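Local coordinates for protein putative cytosine/guanine deaminase (Unidentified, PDB 2PAJ) that deaminates 2-amino-4-hydroxypteridines such as isoxanthopterin to 2,4-dihydroxypteridines and ammonium, as a zinc-dependent amidohydrolase, at residues F110-I124 with F147-L160. Residues are numbered along the deposited sequence; the frame is centred on the assembly and turned at random.
Sequences FDERRFRLAARIGLI and FDSSAILFEEAEKL
R116 reaches from helix 112-127 across I152 to the glutamates of helix 149-159. R116 CB and CG rest on I152 CG2, each 3.9 Å away, and CD runs on over the same methyl with E156 OE2 beside it. R116 NE then donates to E156 OE2 at 2.9 Å, nearly straight (168°) and within the guanidinium plane, but arriving from above the carboxylate plane. At the tip, R116 NH1 lies 3.6 Å from I152 CG1 and makes a weak bond back to E112 OE2, while NH2 pairs with E155 OE1 in a salt bridge, its hydrogen bond weak and the placement of NH2 doubtful. The chain bends at chi2 and chi3, which lays one guanidinium face on I152 and leaves the edge to the three carboxylates. E156 also has K159 NZ as a weak second partner for OE2, and its OE1 sits 3.5 Å from R120 CD and makes a long salt bridge to R120 NH1.

Deeper in, F115, with CG anti to the backbone N, drives its ring between S149, I152 and L153: S149 OG lies over one face, I152 CG2 at the edge, and F115 CE2 is 3.8 Å from L153 CG. The F147 ring meets it obliquely, the planes 37° apart, and sets one face on the D111 backbone. Further along, A119 touches L153, L123 CD2 presses on the A157 backbone, and L123 CB and I124 CD1 close on L160. The two helices, neighbours on the outside of the amidohydrolase TIM barrel, cross at -37°; helix 464-483 packs against L117, and F164 of strand 163-168 backs L153 and A157. The chemistry is thus divided, with an apolar seam beneath a salt-bridge network in which E156, itself buried, probably stays ionised through its basic neighbours.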
loop_
_atom_site.group_PDB
_atom_site.type_symbol
_atom_site.label_atom_id
_atom_site.label_comp_id
_atom_site.label_asym_id
_atom_site.label_seq_id
_atom_site.Cartn_x
_atom_site.Cartn_y
_atom_site.Cartn_z
ATOM N N PHE A 110 16.165 -16.232 -3.581
ATOM C CA PHE A 110 16.052 -15.351 -2.426
ATOM C C PHE A 110 16.333 -16.069 -1.114
ATOM O O PHE A 110 15.908 -17.204 -0.915
ATOM C CB PHE A 110 14.676 -14.679 -2.406
ATOM C CG PHE A 110 14.584 -13.508 -3.344
ATOM C CD1 PHE A 110 14.434 -13.705 -4.713
ATOM C CD2 PHE A 110 14.744 -12.214 -2.865
ATOM C CE1 PHE A 110 14.453 -12.640 -5.586
ATOM C CE2 PHE A 110 14.767 -11.141 -3.721
ATOM C CZ PHE A 110 14.621 -11.349 -5.096
ATOM N N ASP A 111 17.069 -15.404 -0.230
ATOM C CA ASP A 111 17.428 -15.987 1.056
ATOM C C ASP A 111 17.177 -14.984 2.183
ATOM O O ASP A 111 16.393 -14.050 2.038
ATOM C CB ASP A 111 18.907 -16.398 1.038
ATOM C CG ASP A 111 19.853 -15.214 1.238
ATOM O OD1 ASP A 111 19.555 -14.120 0.721
ATOM O OD2 ASP A 111 20.905 -15.373 1.904
ATOM N N GLU A 112 17.843 -15.194 3.309
ATOM C CA GLU A 112 17.723 -14.315 4.470
ATOM C C GLU A 112 18.069 -12.880 4.083
ATOM O O GLU A 112 17.203 -12.018 3.928
ATOM C CB GLU A 112 18.695 -14.799 5.557
ATOM C CG GLU A 112 18.842 -13.883 6.760
ATOM C CD GLU A 112 17.534 -13.704 7.499
ATOM O OE1 GLU A 112 16.646 -14.572 7.339
ATOM O OE2 GLU A 112 17.397 -12.708 8.249
ATOM N N ARG A 113 19.371 -12.662 3.940
ATOM C CA ARG A 113 19.959 -11.386 3.586
ATOM C C ARG A 113 19.217 -10.684 2.458
ATOM O O ARG A 113 18.784 -9.536 2.598
ATOM C CB ARG A 113 21.421 -11.616 3.184
ATOM C CG ARG A 113 22.121 -10.397 2.630
ATOM C CD ARG A 113 22.621 -9.487 3.757
ATOM N NE ARG A 113 22.642 -8.075 3.353
ATOM C CZ ARG A 113 21.602 -7.243 3.443
ATOM N NH1 ARG A 113 20.435 -7.663 3.938
ATOM N NH2 ARG A 113 21.727 -5.989 3.019
ATOM N N ARG A 114 19.078 -11.387 1.340
ATOM C CA ARG A 114 18.420 -10.846 0.168
ATOM C C ARG A 114 16.981 -10.407 0.350
ATOM O O ARG A 114 16.642 -9.265 0.034
ATOM C CB ARG A 114 18.540 -11.841 -0.990
ATOM C CG ARG A 114 19.969 -11.928 -1.507
ATOM C CD ARG A 114 20.156 -12.982 -2.578
ATOM N NE ARG A 114 21.530 -12.994 -3.073
ATOM C CZ ARG A 114 22.028 -13.919 -3.887
ATOM N NH1 ARG A 114 21.268 -14.921 -4.308
ATOM N NH2 ARG A 114 23.289 -13.836 -4.286
ATOM N N PHE A 115 16.135 -11.293 0.862
ATOM C CA PHE A 115 14.732 -10.948 1.061
ATOM C C PHE A 115 14.649 -9.664 1.870
ATOM O O PHE A 115 13.874 -8.761 1.565
ATOM C CB PHE A 115 14.006 -12.054 1.822
ATOM C CG PHE A 115 12.517 -11.844 1.919
ATOM C CD1 PHE A 115 11.691 -12.127 0.839
ATOM C CD2 PHE A 115 11.945 -11.347 3.077
ATOM C CE1 PHE A 115 10.333 -11.922 0.903
ATOM C CE2 PHE A 115 10.579 -11.133 3.157
ATOM C CZ PHE A 115 9.767 -11.423 2.066
ATOM N N ARG A 116 15.472 -9.595 2.905
ATOM C CA ARG A 116 15.516 -8.441 3.796
ATOM C C ARG A 116 15.897 -7.138 3.081
ATOM O O ARG A 116 15.362 -6.071 3.388
ATOM C CB ARG A 116 16.512 -8.737 4.913
ATOM C CG ARG A 116 16.487 -7.766 6.053
ATOM C CD ARG A 116 16.686 -8.542 7.323
ATOM N NE ARG A 116 15.758 -8.115 8.356
ATOM C CZ ARG A 116 15.374 -8.885 9.366
ATOM N NH1 ARG A 116 15.843 -10.129 9.471
ATOM N NH2 ARG A 116 14.526 -8.412 10.272
ATOM N N LEU A 117 16.831 -7.244 2.139
ATOM C CA LEU A 117 17.299 -6.103 1.378
ATOM C C LEU A 117 16.217 -5.579 0.443
ATOM O O LEU A 117 15.961 -4.379 0.395
ATOM C CB LEU A 117 18.525 -6.490 0.559
ATOM C CG LEU A 117 19.218 -5.349 -0.183
ATOM C CD1 LEU A 117 19.924 -4.419 0.813
ATOM C CD2 LEU A 117 20.213 -5.939 -1.163
ATOM N N ALA A 118 15.587 -6.484 -0.300
ATOM C CA ALA A 118 14.531 -6.112 -1.233
ATOM C C ALA A 118 13.404 -5.376 -0.519
ATOM O O ALA A 118 12.883 -4.372 -1.013
ATOM C CB ALA A 118 13.982 -7.356 -1.916
ATOM N N ALA A 119 13.032 -5.888 0.647
ATOM C CA ALA A 119 11.969 -5.313 1.450
ATOM C C ALA A 119 12.375 -3.940 1.917
ATOM O O ALA A 119 11.593 -2.992 1.825
ATOM C CB ALA A 119 11.683 -6.200 2.645
ATOM N N ARG A 120 13.602 -3.824 2.417
ATOM C CA ARG A 120 14.077 -2.535 2.894
ATOM C C ARG A 120 14.033 -1.513 1.761
ATOM O O ARG A 120 13.450 -0.443 1.906
ATOM C CB ARG A 120 15.492 -2.660 3.466
ATOM C CG ARG A 120 15.958 -1.413 4.213
ATOM C CD ARG A 120 17.128 -1.740 5.133
ATOM N NE ARG A 120 17.765 -0.557 5.720
ATOM C CZ ARG A 120 17.158 0.309 6.528
ATOM N NH1 ARG A 120 15.888 0.134 6.854
ATOM N NH2 ARG A 120 17.823 1.353 7.005
ATOM N N ILE A 121 14.639 -1.856 0.631
ATOM C CA ILE A 121 14.654 -0.974 -0.529
ATOM C C ILE A 121 13.262 -0.451 -0.898
ATOM O O ILE A 121 13.014 0.750 -0.864
ATOM C CB ILE A 121 15.238 -1.687 -1.759
ATOM C CG1 ILE A 121 16.745 -1.890 -1.574
ATOM C CG2 ILE A 121 14.962 -0.866 -2.997
ATOM C CD1 ILE A 121 17.384 -2.898 -2.548
ATOM N N GLY A 122 12.354 -1.351 -1.252
ATOM C CA GLY A 122 11.014 -0.932 -1.638
ATOM C C GLY A 122 10.269 -0.162 -0.571
ATOM O O GLY A 122 9.443 0.698 -0.866
ATOM N N LEU A 123 10.553 -0.495 0.680
ATOM C CA LEU A 123 9.910 0.148 1.817
ATOM C C LEU A 123 10.456 1.577 1.927
ATOM O O LEU A 123 9.701 2.525 2.135
ATOM C CB LEU A 123 10.225 -0.650 3.086
ATOM C CG LEU A 123 9.124 -1.062 4.065
ATOM C CD1 LEU A 123 7.930 -1.643 3.324
ATOM C CD2 LEU A 123 9.713 -2.069 5.045
ATOM N N ILE A 124 11.769 1.720 1.771
ATOM C CA ILE A 124 12.408 3.021 1.845
ATOM C C ILE A 124 11.923 3.956 0.735
ATOM O O ILE A 124 11.614 5.121 0.990
ATOM C CB ILE A 124 13.946 2.922 1.706
ATOM C CG1 ILE A 124 14.556 2.085 2.836
ATOM C CG2 ILE A 124 14.535 4.305 1.736
ATOM C CD1 ILE A 124 14.389 2.678 4.211
ATOM N N PHE A 147 13.994 -19.228 6.362
ATOM C CA PHE A 147 13.793 -17.930 7.001
ATOM C C PHE A 147 12.319 -17.551 7.102
ATOM O O PHE A 147 11.476 -18.049 6.351
ATOM C CB PHE A 147 14.571 -16.851 6.248
ATOM C CG PHE A 147 14.161 -16.706 4.827
ATOM C CD1 PHE A 147 13.156 -15.823 4.471
ATOM C CD2 PHE A 147 14.760 -17.473 3.846
ATOM C CE1 PHE A 147 12.748 -15.701 3.159
ATOM C CE2 PHE A 147 14.369 -17.369 2.530
ATOM C CZ PHE A 147 13.354 -16.475 2.178
ATOM N N ASP A 148 12.016 -16.678 8.057
ATOM C CA ASP A 148 10.651 -16.227 8.264
ATOM C C ASP A 148 10.388 -14.909 7.517
ATOM O O ASP A 148 10.711 -13.817 8.009
ATOM C CB ASP A 148 10.370 -16.046 9.759
ATOM C CG ASP A 148 8.902 -15.865 10.034
ATOM O OD1 ASP A 148 8.176 -15.681 9.041
ATOM O OD2 ASP A 148 8.471 -15.904 11.206
ATOM N N SER A 149 9.819 -15.024 6.321
ATOM C CA SER A 149 9.493 -13.862 5.499
ATOM C C SER A 149 8.658 -12.865 6.297
ATOM O O SER A 149 9.022 -11.697 6.452
ATOM C CB SER A 149 8.697 -14.302 4.281
ATOM O OG SER A 149 9.479 -15.184 3.513
ATOM N N SER A 150 7.531 -13.344 6.801
ATOM C CA SER A 150 6.642 -12.507 7.568
ATOM C C SER A 150 7.381 -11.768 8.680
ATOM O O SER A 150 7.206 -10.556 8.846
ATOM C CB SER A 150 5.528 -13.366 8.136
ATOM O OG SER A 150 4.912 -14.090 7.088
ATOM N N ALA A 151 8.207 -12.483 9.435
ATOM C CA ALA A 151 8.962 -11.867 10.520
ATOM C C ALA A 151 9.762 -10.688 9.989
ATOM O O ALA A 151 9.663 -9.572 10.489
ATOM C CB ALA A 151 9.900 -12.884 11.134
ATOM N N ILE A 152 10.565 -10.961 8.973
ATOM C CA ILE A 152 11.412 -9.957 8.357
ATOM C C ILE A 152 10.639 -8.718 7.883
ATOM O O ILE A 152 11.054 -7.581 8.138
ATOM C CB ILE A 152 12.180 -10.577 7.166
ATOM C CG1 ILE A 152 13.088 -11.707 7.674
ATOM C CG2 ILE A 152 12.964 -9.507 6.444
ATOM C CD1 ILE A 152 13.623 -12.608 6.587
ATOM N N LEU A 153 9.515 -8.938 7.203
ATOM C CA LEU A 153 8.711 -7.836 6.703
ATOM C C LEU A 153 8.225 -6.908 7.818
ATOM O O LEU A 153 8.322 -5.682 7.684
ATOM C CB LEU A 153 7.527 -8.365 5.893
ATOM C CG LEU A 153 7.823 -8.898 4.486
ATOM C CD1 LEU A 153 6.537 -9.308 3.779
ATOM C CD2 LEU A 153 8.522 -7.835 3.685
ATOM N N PHE A 154 7.709 -7.473 8.911
ATOM C CA PHE A 154 7.235 -6.658 10.036
ATOM C C PHE A 154 8.407 -5.953 10.727
ATOM O O PHE A 154 8.283 -4.834 11.217
ATOM C CB PHE A 154 6.485 -7.526 11.055
ATOM C CG PHE A 154 5.047 -7.791 10.697
ATOM C CD1 PHE A 154 4.108 -6.767 10.713
ATOM C CD2 PHE A 154 4.635 -9.068 10.348
ATOM C CE1 PHE A 154 2.766 -7.015 10.383
ATOM C CE2 PHE A 154 3.313 -9.339 10.018
ATOM C CZ PHE A 154 2.366 -8.313 10.032
ATOM N N GLU A 155 9.552 -6.613 10.759
ATOM C CA GLU A 155 10.724 -6.041 11.395
ATOM C C GLU A 155 11.154 -4.794 10.650
ATOM O O GLU A 155 11.330 -3.728 11.244
ATOM C CB GLU A 155 11.871 -7.059 11.416
ATOM C CG GLU A 155 11.604 -8.240 12.341
ATOM C CD GLU A 155 12.684 -9.301 12.274
ATOM O OE1 GLU A 155 13.829 -9.016 12.694
ATOM O OE2 GLU A 155 12.392 -10.421 11.796
ATOM N N GLU A 156 11.310 -4.932 9.340
ATOM C CA GLU A 156 11.731 -3.821 8.506
ATOM C C GLU A 156 10.755 -2.651 8.545
ATOM O O GLU A 156 11.160 -1.500 8.707
ATOM C CB GLU A 156 11.932 -4.311 7.067
ATOM C CG GLU A 156 13.104 -5.260 6.931
ATOM C CD GLU A 156 14.385 -4.679 7.521
ATOM O OE1 GLU A 156 14.825 -3.600 7.060
ATOM O OE2 GLU A 156 14.948 -5.290 8.455
ATOM N N ALA A 157 9.468 -2.951 8.408
ATOM C CA ALA A 157 8.454 -1.911 8.415
ATOM C C ALA A 157 8.558 -1.072 9.675
ATOM O O ALA A 157 8.534 0.156 9.632
ATOM C CB ALA A 157 7.069 -2.533 8.314
ATOM N N GLU A 158 8.688 -1.746 10.803
ATOM C CA GLU A 158 8.771 -1.070 12.076
ATOM C C GLU A 158 10.085 -0.330 12.307
ATOM O O GLU A 158 10.119 0.656 13.039
ATOM C CB GLU A 158 8.541 -2.074 13.182
ATOM C CG GLU A 158 8.707 -1.481 14.539
ATOM C CD GLU A 158 9.116 -2.524 15.537
ATOM O OE1 GLU A 158 8.213 -3.145 16.157
ATOM O OE2 GLU A 158 10.350 -2.729 15.671
ATOM N N LYS A 159 11.168 -0.804 11.706
ATOM C CA LYS A 159 12.437 -0.113 11.867
ATOM C C LYS A 159 12.273 1.269 11.257
ATOM O O LYS A 159 12.894 2.234 11.697
ATOM C CB LYS A 159 13.574 -0.883 11.178
ATOM C CG LYS A 159 14.003 -2.112 11.972
ATOM C CD LYS A 159 14.823 -3.112 11.168
ATOM C CE LYS A 159 16.217 -2.599 10.890
ATOM N NZ LYS A 159 17.135 -3.729 10.530
ATOM N N LEU A 160 11.401 1.352 10.257
ATOM C CA LEU A 160 11.132 2.596 9.557
ATOM C C LEU A 160 9.981 3.376 10.172
ATOM O O LEU A 160 9.751 4.529 9.812
ATOM C CB LEU A 160 10.838 2.308 8.089
ATOM C CG LEU A 160 11.988 1.661 7.313
ATOM C CD1 LEU A 160 11.544 1.350 5.892
ATOM C CD2 LEU A 160 13.179 2.591 7.293
#